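PDB 6SLN: RagA protein, which probably imports peptides across the outer membrane as a TonB-dependent receptor of the bacterium Porphyromonas gingivalis. Local coordinates for residues Gly487-Glu491 with Leu545-Ser549; Val564-Tyr569 with Ser642-Tyr647. All coordinates share one frame; numbering follows the deposited sequence.

Contact 1 (Gly487-Glu491 with Leu545-Ser549); sequences GERRE and LMLLS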
ATOM      1  N   GLY A 487       2.271  12.998  14.240  1.00 34.08           N
ATOM      2  CA  GLY A 487       1.559  13.054  12.986  1.00 27.15           C
ATOM      3  C   GLY A 487       1.278  11.661  12.424  1.00 40.09           C
ATOM      4  O   GLY A 487       1.810  10.643  12.876  1.00 36.54           O
ATOM      5  N   GLU A 488       0.410  11.629  11.415  1.00 39.25           N
ATOM      6  CA  GLU A 488      -0.026  10.386  10.807  1.00 45.04           C
ATOM      7  C   GLU A 488      -0.097  10.571   9.296  1.00 31.55           C
ATOM      8  O   GLU A 488      -0.224  11.682   8.775  1.00 30.13           O
ATOM      9  CB  GLU A 488      -1.392   9.921  11.373  1.00 52.62           C
ATOM     10  CG  GLU A 488      -1.567  10.215  12.882  1.00 63.91           C
ATOM     11  CD  GLU A 488      -2.724   9.453  13.546  1.00 77.64           C
ATOM     12  OE1 GLU A 488      -3.594   8.908  12.831  1.00 80.03           O
ATOM     13  OE2 GLU A 488      -2.764   9.407  14.798  1.00 82.01           O
ATOM     14  N   ARG A 489      -0.050   9.459   8.591  1.00 26.88           N
ATOM     15  CA  ARG A 489      -0.090   9.528   7.144  1.00 28.52           C
ATOM     16  C   ARG A 489      -0.689   8.228   6.649  1.00 34.58           C
ATOM     17  O   ARG A 489      -0.436   7.172   7.235  1.00 34.97           O
ATOM     18  CB  ARG A 489       1.310   9.732   6.581  1.00 33.12           C
ATOM     19  CG  ARG A 489       1.351   9.759   5.079  1.00 45.02           C
ATOM     20  CD  ARG A 489       2.732  10.079   4.577  1.00 35.95           C
ATOM     21  NE  ARG A 489       2.732  10.397   3.156  1.00 35.33           N
ATOM     22  CZ  ARG A 489       3.805  10.825   2.500  1.00 38.33           C
ATOM     23  NH1 ARG A 489       4.955  10.981   3.152  1.00 37.57           N
ATOM     24  NH2 ARG A 489       3.733  11.083   1.198  1.00 29.85           N
ATOM     25  N   ARG A 490      -1.494   8.309   5.590  1.00 29.79           N
ATOM     26  CA  ARG A 490      -2.119   7.130   4.997  1.00 26.52           C
ATOM     27  C   ARG A 490      -1.988   7.235   3.488  1.00 30.84           C
ATOM     28  O   ARG A 490      -2.217   8.301   2.910  1.00 32.11           O
ATOM     29  CB  ARG A 490      -3.602   6.988   5.420  1.00 29.43           C
ATOM     30  CG  ARG A 490      -4.450   6.023   4.566  1.00 30.20           C
ATOM     31  CD  ARG A 490      -5.529   5.291   5.386  1.00 38.81           C
ATOM     32  NE  ARG A 490      -6.303   6.178   6.246  1.00 55.59           N
ATOM     33  CZ  ARG A 490      -7.110   7.152   5.813  1.00 78.26           C
ATOM     34  NH1 ARG A 490      -7.264   7.380   4.511  1.00 82.78           N
ATOM     35  NH2 ARG A 490      -7.761   7.919   6.687  1.00 84.52           N
ATOM     36  N   GLU A 491      -1.577   6.142   2.860  1.00 24.92           N
ATOM     37  CA  GLU A 491      -1.419   6.091   1.416  1.00 28.37           C
ATOM     38  C   GLU A 491      -2.215   4.918   0.856  1.00 36.02           C
ATOM     39  O   GLU A 491      -2.215   3.811   1.423  1.00 32.19           O
ATOM     40  CB  GLU A 491       0.054   5.948   1.026  1.00 29.99           C
ATOM     41  CG  GLU A 491       0.913   7.021   1.583  1.00 30.39           C
ATOM     42  CD  GLU A 491       0.934   8.240   0.703  1.00 36.06           C
ATOM     43  OE1 GLU A 491       0.632   8.112  -0.498  1.00 33.45           O
ATOM     44  OE2 GLU A 491       1.266   9.330   1.217  1.00 38.20           O
ATOM     45  N   LEU A 545       9.970  14.487   7.805  1.00 46.90           N
ATOM     46  CA  LEU A 545      10.283  13.067   7.944  1.00 42.06           C
ATOM     47  C   LEU A 545       8.965  12.291   8.096  1.00 43.81           C
ATOM     48  O   LEU A 545       8.604  11.822   9.187  1.00 38.15           O
ATOM     49  CB  LEU A 545      11.218  12.857   9.119  1.00 30.46           C
ATOM     50  CG  LEU A 545      12.378  13.855   9.202  1.00 37.77           C
ATOM     51  CD1 LEU A 545      12.926  13.960  10.621  1.00 39.07           C
ATOM     52  CD2 LEU A 545      13.502  13.492   8.230  1.00 31.69           C
ATOM     53  N   MET A 546       8.241  12.151   6.981  1.00 35.45           N
ATOM     54  CA  MET A 546       6.894  11.597   7.007  1.00 38.39           C
ATOM     55  C   MET A 546       6.703  10.479   5.969  1.00 42.72           C
ATOM     56  O   MET A 546       5.585  10.247   5.496  1.00 38.22           O
ATOM     57  CB  MET A 546       5.860  12.709   6.811  1.00 32.34           C
ATOM     58  CG  MET A 546       5.688  13.591   8.019  1.00 33.16           C
ATOM     59  SD  MET A 546       4.218  14.611   7.930  1.00 42.04           S
ATOM     60  CE  MET A 546       2.979  13.403   8.374  1.00 40.85           C
ATOM     61  N   LEU A 547       7.770   9.771   5.602  1.00 38.21           N
ATOM     62  CA  LEU A 547       7.594   8.548   4.830  1.00 36.61           C
ATOM     63  C   LEU A 547       6.937   7.474   5.703  1.00 44.14           C
ATOM     64  O   LEU A 547       7.188   7.391   6.912  1.00 50.06           O
ATOM     65  CB  LEU A 547       8.938   8.047   4.295  1.00 38.51           C
ATOM     66  CG  LEU A 547       9.718   8.928   3.307  1.00 39.46           C
ATOM     67  CD1 LEU A 547      10.972   8.220   2.828  1.00 30.72           C
ATOM     68  CD2 LEU A 547       8.859   9.358   2.127  1.00 44.53           C
ATOM     69  N   LEU A 548       6.085   6.649   5.087  1.00 33.84           N
ATOM     70  CA  LEU A 548       5.414   5.606   5.850  1.00 31.23           C
ATOM     71  C   LEU A 548       6.425   4.755   6.605  1.00 42.11           C
ATOM     72  O   LEU A 548       6.184   4.362   7.750  1.00 56.99           O
ATOM     73  CB  LEU A 548       4.557   4.736   4.920  1.00 34.06           C
ATOM     74  CG  LEU A 548       3.303   5.432   4.371  1.00 31.81           C
ATOM     75  CD1 LEU A 548       2.500   4.559   3.439  1.00 24.78           C
ATOM     76  CD2 LEU A 548       2.434   5.952   5.512  1.00 27.29           C
ATOM     77  N   SER A 549       7.582   4.494   5.993  1.00 36.15           N
ATOM     78  CA  SER A 549       8.625   3.689   6.620  1.00 32.68           C
ATOM     79  C   SER A 549       9.167   4.294   7.895  1.00 36.24           C
ATOM     80  O   SER A 549       9.924   3.621   8.602  1.00 33.68           O
ATOM     81  CB  SER A 549       9.782   3.510   5.662  1.00 32.67           C
ATOM     82  OG  SER A 549      10.008   4.722   4.995  1.00 40.76           O
TER
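Arg-489 reaches from its strand to the backbone of Met-546, and Leu-548 lies across its chain. The arginine is extended from CG to NE, with CG trans to the backbone N (chi1 178°). This carries the guanidinium past the leucine to the loop. There NH1 donates to Met-546 O at 2.5 Å. The carbonyl oxygen sits at the guanidinium edge, close to its plane. NH1 lies above the carbonyl plane, 56° out of it, and not on a lone pair of Met-546 O.

Glu-491, two residues along the strand, lies on the NE side of the guanidinium, with OE2 tilted from its plane. NE donates to Glu-491 OE2 at 2.7 Å, and NH2 adds a weak bond to the same oxygen. The glutamate chain is bent at chi2 (-86°), which folds the carboxylate back toward the arginine. Its OE2 also takes a bond from Ser-472, and OE1 pairs with Arg-470.

Leu-548 meets Arg-489 at about a right angle. Its CD2 lies 4.0 Å from Arg-489 CG and also touches Arg-489 O. The other methyl, CD1, packs on Glu-491 at 3.5 Å from CG. One leucine thus covers the aliphatic parts of both charged residues. Met-546 bends at chi3 toward the start of the strand, and its CE comes within 3.7 Å of Glu-488 O.

An acidic side chain of another protein's chain makes a salt bridge with Arg-489 NH1, and Leu-548 N forms a hydrogen bond with His-562 of the second subunit. The buried guanidinium is therefore shared among a carboxylate of its own strand, a loop carbonyl and a neighbouring protein. The two acidic groups probably stabilise its positive charge, and the loop is tied to the start of strand 487-510, beside a subunit interface.

Contact 2 (Val564-Tyr569 with Ser642-Tyr647); sequences VAEYAY and SEIGNY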
ATOM      1  N   VAL A 564     -10.902  -6.366  -2.468  1.00 35.12           N
ATOM      2  CA  VAL A 564     -10.846  -6.907  -3.816  1.00 25.92           C
ATOM      3  C   VAL A 564     -12.280  -7.157  -4.259  1.00 29.13           C
ATOM      4  O   VAL A 564     -13.114  -7.599  -3.464  1.00 35.38           O
ATOM      5  CB  VAL A 564     -10.008  -8.208  -3.861  1.00 29.77           C
ATOM      6  CG1 VAL A 564      -9.960  -8.763  -5.259  1.00 31.63           C
ATOM      7  CG2 VAL A 564      -8.600  -7.972  -3.317  1.00 25.60           C
ATOM      8  N   ALA A 565     -12.575  -6.848  -5.514  1.00 26.42           N
ATOM      9  CA  ALA A 565     -13.897  -7.066  -6.074  1.00 31.83           C
ATOM     10  C   ALA A 565     -13.761  -7.564  -7.505  1.00 40.00           C
ATOM     11  O   ALA A 565     -12.925  -7.058  -8.261  1.00 40.38           O
ATOM     12  CB  ALA A 565     -14.732  -5.767  -6.055  1.00 26.92           C
ATOM     13  N   GLU A 566     -14.595  -8.533  -7.890  1.00 42.14           N
ATOM     14  CA  GLU A 566     -14.694  -8.848  -9.306  1.00 40.99           C
ATOM     15  C   GLU A 566     -16.085  -9.344  -9.656  1.00 49.20           C
ATOM     16  O   GLU A 566     -16.840  -9.836  -8.809  1.00 50.46           O
ATOM     17  CB  GLU A 566     -13.670  -9.879  -9.757  1.00 40.47           C
ATOM     18  CG  GLU A 566     -13.333 -10.890  -8.728  1.00 53.99           C
ATOM     19  CD  GLU A 566     -11.985 -11.495  -8.982  1.00 52.63           C
ATOM     20  OE1 GLU A 566     -11.632 -12.484  -8.309  1.00 50.47           O
ATOM     21  OE2 GLU A 566     -11.293 -10.984  -9.877  1.00 51.21           O
ATOM     22  N   TYR A 567     -16.412  -9.173 -10.926  1.00 41.61           N
ATOM     23  CA  TYR A 567     -17.637  -9.703 -11.484  1.00 49.86           C
ATOM     24  C   TYR A 567     -17.393  -9.919 -12.965  1.00 51.73           C
ATOM     25  O   TYR A 567     -16.415  -9.423 -13.533  1.00 49.86           O
ATOM     26  CB  TYR A 567     -18.839  -8.773 -11.225  1.00 49.44           C
ATOM     27  CG  TYR A 567     -18.821  -7.422 -11.925  1.00 42.10           C
ATOM     28  CD1 TYR A 567     -19.112  -7.302 -13.282  1.00 37.60           C
ATOM     29  CD2 TYR A 567     -18.546  -6.253 -11.216  1.00 44.14           C
ATOM     30  CE1 TYR A 567     -19.106  -6.042 -13.918  1.00 37.45           C
ATOM     31  CE2 TYR A 567     -18.536  -4.997 -11.845  1.00 34.39           C
ATOM     32  CZ  TYR A 567     -18.815  -4.905 -13.187  1.00 34.82           C
ATOM     33  OH  TYR A 567     -18.814  -3.683 -13.795  1.00 46.49           O
ATOM     34  N   ALA A 568     -18.293 -10.676 -13.581  1.00 42.81           N
ATOM     35  CA  ALA A 568     -18.256 -10.852 -15.021  1.00 35.87           C
ATOM     36  C   ALA A 568     -19.663 -11.141 -15.520  1.00 37.49           C
ATOM     37  O   ALA A 568     -20.561 -11.520 -14.756  1.00 37.01           O
ATOM     38  CB  ALA A 568     -17.279 -11.963 -15.426  1.00 35.98           C
ATOM     39  N   TYR A 569     -19.845 -10.926 -16.818  1.00 35.62           N
ATOM     40  CA  TYR A 569     -21.087 -11.234 -17.501  1.00 34.38           C
ATOM     41  C   TYR A 569     -20.740 -11.917 -18.811  1.00 45.55           C
ATOM     42  O   TYR A 569     -19.719 -11.602 -19.435  1.00 45.83           O
ATOM     43  CB  TYR A 569     -21.912  -9.978 -17.795  1.00 37.90           C
ATOM     44  CG  TYR A 569     -22.626  -9.366 -16.616  1.00 43.64           C
ATOM     45  CD1 TYR A 569     -23.866  -9.843 -16.206  1.00 41.58           C
ATOM     46  CD2 TYR A 569     -22.077  -8.279 -15.934  1.00 41.97           C
ATOM     47  CE1 TYR A 569     -24.531  -9.263 -15.135  1.00 50.15           C
ATOM     48  CE2 TYR A 569     -22.730  -7.698 -14.854  1.00 38.36           C
ATOM     49  CZ  TYR A 569     -23.955  -8.195 -14.460  1.00 53.93           C
ATOM     50  OH  TYR A 569     -24.615  -7.621 -13.393  1.00 63.45           O
ATOM     51  N   SER A 642     -29.447  -6.933 -12.547  1.00 34.85           N
ATOM     52  CA  SER A 642     -28.567  -7.673 -11.650  1.00 41.41           C
ATOM     53  C   SER A 642     -27.596  -6.747 -10.938  1.00 48.97           C
ATOM     54  O   SER A 642     -26.594  -7.219 -10.376  1.00 47.46           O
ATOM     55  CB  SER A 642     -27.775  -8.730 -12.395  1.00 32.88           C
ATOM     56  OG  SER A 642     -27.274  -8.179 -13.595  1.00 42.78           O
ATOM     57  N   GLU A 643     -27.862  -5.444 -10.957  1.00 40.26           N
ATOM     58  CA  GLU A 643     -26.998  -4.486 -10.284  1.00 40.49           C
ATOM     59  C   GLU A 643     -27.145  -4.677  -8.783  1.00 38.22           C
ATOM     60  O   GLU A 643     -27.853  -3.945  -8.093  1.00 41.92           O
ATOM     61  CB  GLU A 643     -27.333  -3.058 -10.687  1.00 46.67           C
ATOM     62  CG  GLU A 643     -26.528  -2.551 -11.844  1.00 53.90           C
ATOM     63  CD  GLU A 643     -25.118  -3.076 -11.867  1.00 57.80           C
ATOM     64  OE1 GLU A 643     -24.419  -2.978 -10.824  1.00 39.33           O
ATOM     65  OE2 GLU A 643     -24.716  -3.585 -12.944  1.00 67.40           O
ATOM     66  N   ILE A 644     -26.445  -5.673  -8.261  1.00 43.75           N
ATOM     67  CA  ILE A 644     -26.298  -5.851  -6.829  1.00 44.36           C
ATOM     68  C   ILE A 644     -24.825  -6.100  -6.528  1.00 46.44           C
ATOM     69  O   ILE A 644     -23.976  -6.054  -7.417  1.00 52.41           O
ATOM     70  CB  ILE A 644     -27.163  -7.002  -6.305  1.00 41.15           C
ATOM     71  CG1 ILE A 644     -26.695  -8.301  -6.970  1.00 32.67           C
ATOM     72  CG2 ILE A 644     -28.631  -6.716  -6.595  1.00 40.43           C
ATOM     73  CD1 ILE A 644     -27.380  -9.547  -6.430  1.00 35.25           C
ATOM     74  N   GLY A 645     -24.532  -6.372  -5.260  1.00 42.61           N
ATOM     75  CA  GLY A 645     -23.187  -6.739  -4.867  1.00 39.31           C
ATOM     76  C   GLY A 645     -22.665  -7.932  -5.650  1.00 49.28           C
ATOM     77  O   GLY A 645     -23.376  -8.592  -6.407  1.00 53.82           O
ATOM     78  N   ASN A 646     -21.376  -8.206  -5.455  1.00 49.71           N
ATOM     79  CA  ASN A 646     -20.678  -9.213  -6.243  1.00 47.15           C
ATOM     80  C   ASN A 646     -20.762 -10.621  -5.664  1.00 42.99           C
ATOM     81  O   ASN A 646     -20.541 -11.591  -6.398  1.00 49.23           O
ATOM     82  CB  ASN A 646     -19.200  -8.827  -6.395  1.00 46.70           C
ATOM     83  CG  ASN A 646     -19.014  -7.539  -7.157  1.00 41.42           C
ATOM     84  OD1 ASN A 646     -19.619  -7.351  -8.217  1.00 35.05           O
ATOM     85  ND2 ASN A 646     -18.155  -6.643  -6.631  1.00 29.31           N
ATOM     86  N   TYR A 647     -21.063 -10.759  -4.378  1.00 35.09           N
ATOM     87  CA  TYR A 647     -20.920 -12.018  -3.663  1.00 29.03           C
ATOM     88  C   TYR A 647     -22.070 -12.183  -2.670  1.00 29.38           C
ATOM     89  O   TYR A 647     -21.869 -12.382  -1.477  1.00 37.21           O
ATOM     90  CB  TYR A 647     -19.594 -12.083  -2.903  1.00 29.13           C
ATOM     91  CG  TYR A 647     -18.370 -11.669  -3.684  1.00 39.32           C
ATOM     92  CD1 TYR A 647     -17.838 -12.500  -4.680  1.00 34.40           C
ATOM     93  CD2 TYR A 647     -17.729 -10.453  -3.419  1.00 40.15           C
ATOM     94  CE1 TYR A 647     -16.715 -12.131  -5.396  1.00 36.91           C
ATOM     95  CE2 TYR A 647     -16.585 -10.072  -4.132  1.00 43.48           C
ATOM     96  CZ  TYR A 647     -16.079 -10.919  -5.120  1.00 47.17           C
ATOM     97  OH  TYR A 647     -14.955 -10.550  -5.850  1.00 46.64           O
TER
HETATM   98  O   HOH W   1     -19.407 -11.356  -9.224  1.00 34.81           O
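Asn-646 points its side chain at the strand and meets three successive residues of it. Its CB lies 3.5 Å from Glu-566 O, and CB also rests over one face of the Tyr-647 ring, offset toward the rim. CG stays near the same carbonyl. At the tip the amide splits its contacts. ND2 touches Ala-565 CB at 3.6 Å. OD1 turns to Tyr-567, 3.4 Å from CB, with the ring and amide planes 28° apart. OD1 also accepts a bond from Arg-597 NE, which helps fix the rotation of the amide. A water donates to both Glu-566 O and Asn-646 O.

Tyr-647 follows with its hydroxyl. Glu-566 N donates to Tyr-647 OH at 2.9 Å (N-H...O 140°), so the phenol oxygen accepts a bond from a strand amide.

At the far end, Tyr-569 OH donates to Ser-642 OG at 2.7 Å, and the serine approaches at the ring edge. Next to it, Glu-643 is the centre of an inverse gamma turn. Ser-642 OG bonds also to Ala-197 O and Glu-643 forms a salt bridge with Arg-198, both in the plug domain. The loop therefore bridges a barrel strand and the plug, consistent with the plugged beta-barrel of TonB-dependent receptors.

How the contacts relate
Contact 1 and contact 2 have centres about 33 Å apart, and their nearest atoms are about 14 Å apart, so they do not touch. They come in series along the chain: contact 1 closes at Ser-549, before contact 2 opens at Val-564. In each, a loop packs on a strand of the same barrel. Strand 487-510 carries the first and strand 561-580 the second, and strand 515-540 lies between them, antiparallel to both. Contact 1 sits farther from the chain centre and has several residues against the second subunit. Contact 2 reaches that subunit through Val-564, which packs on its Leu-547, and also meets the plug.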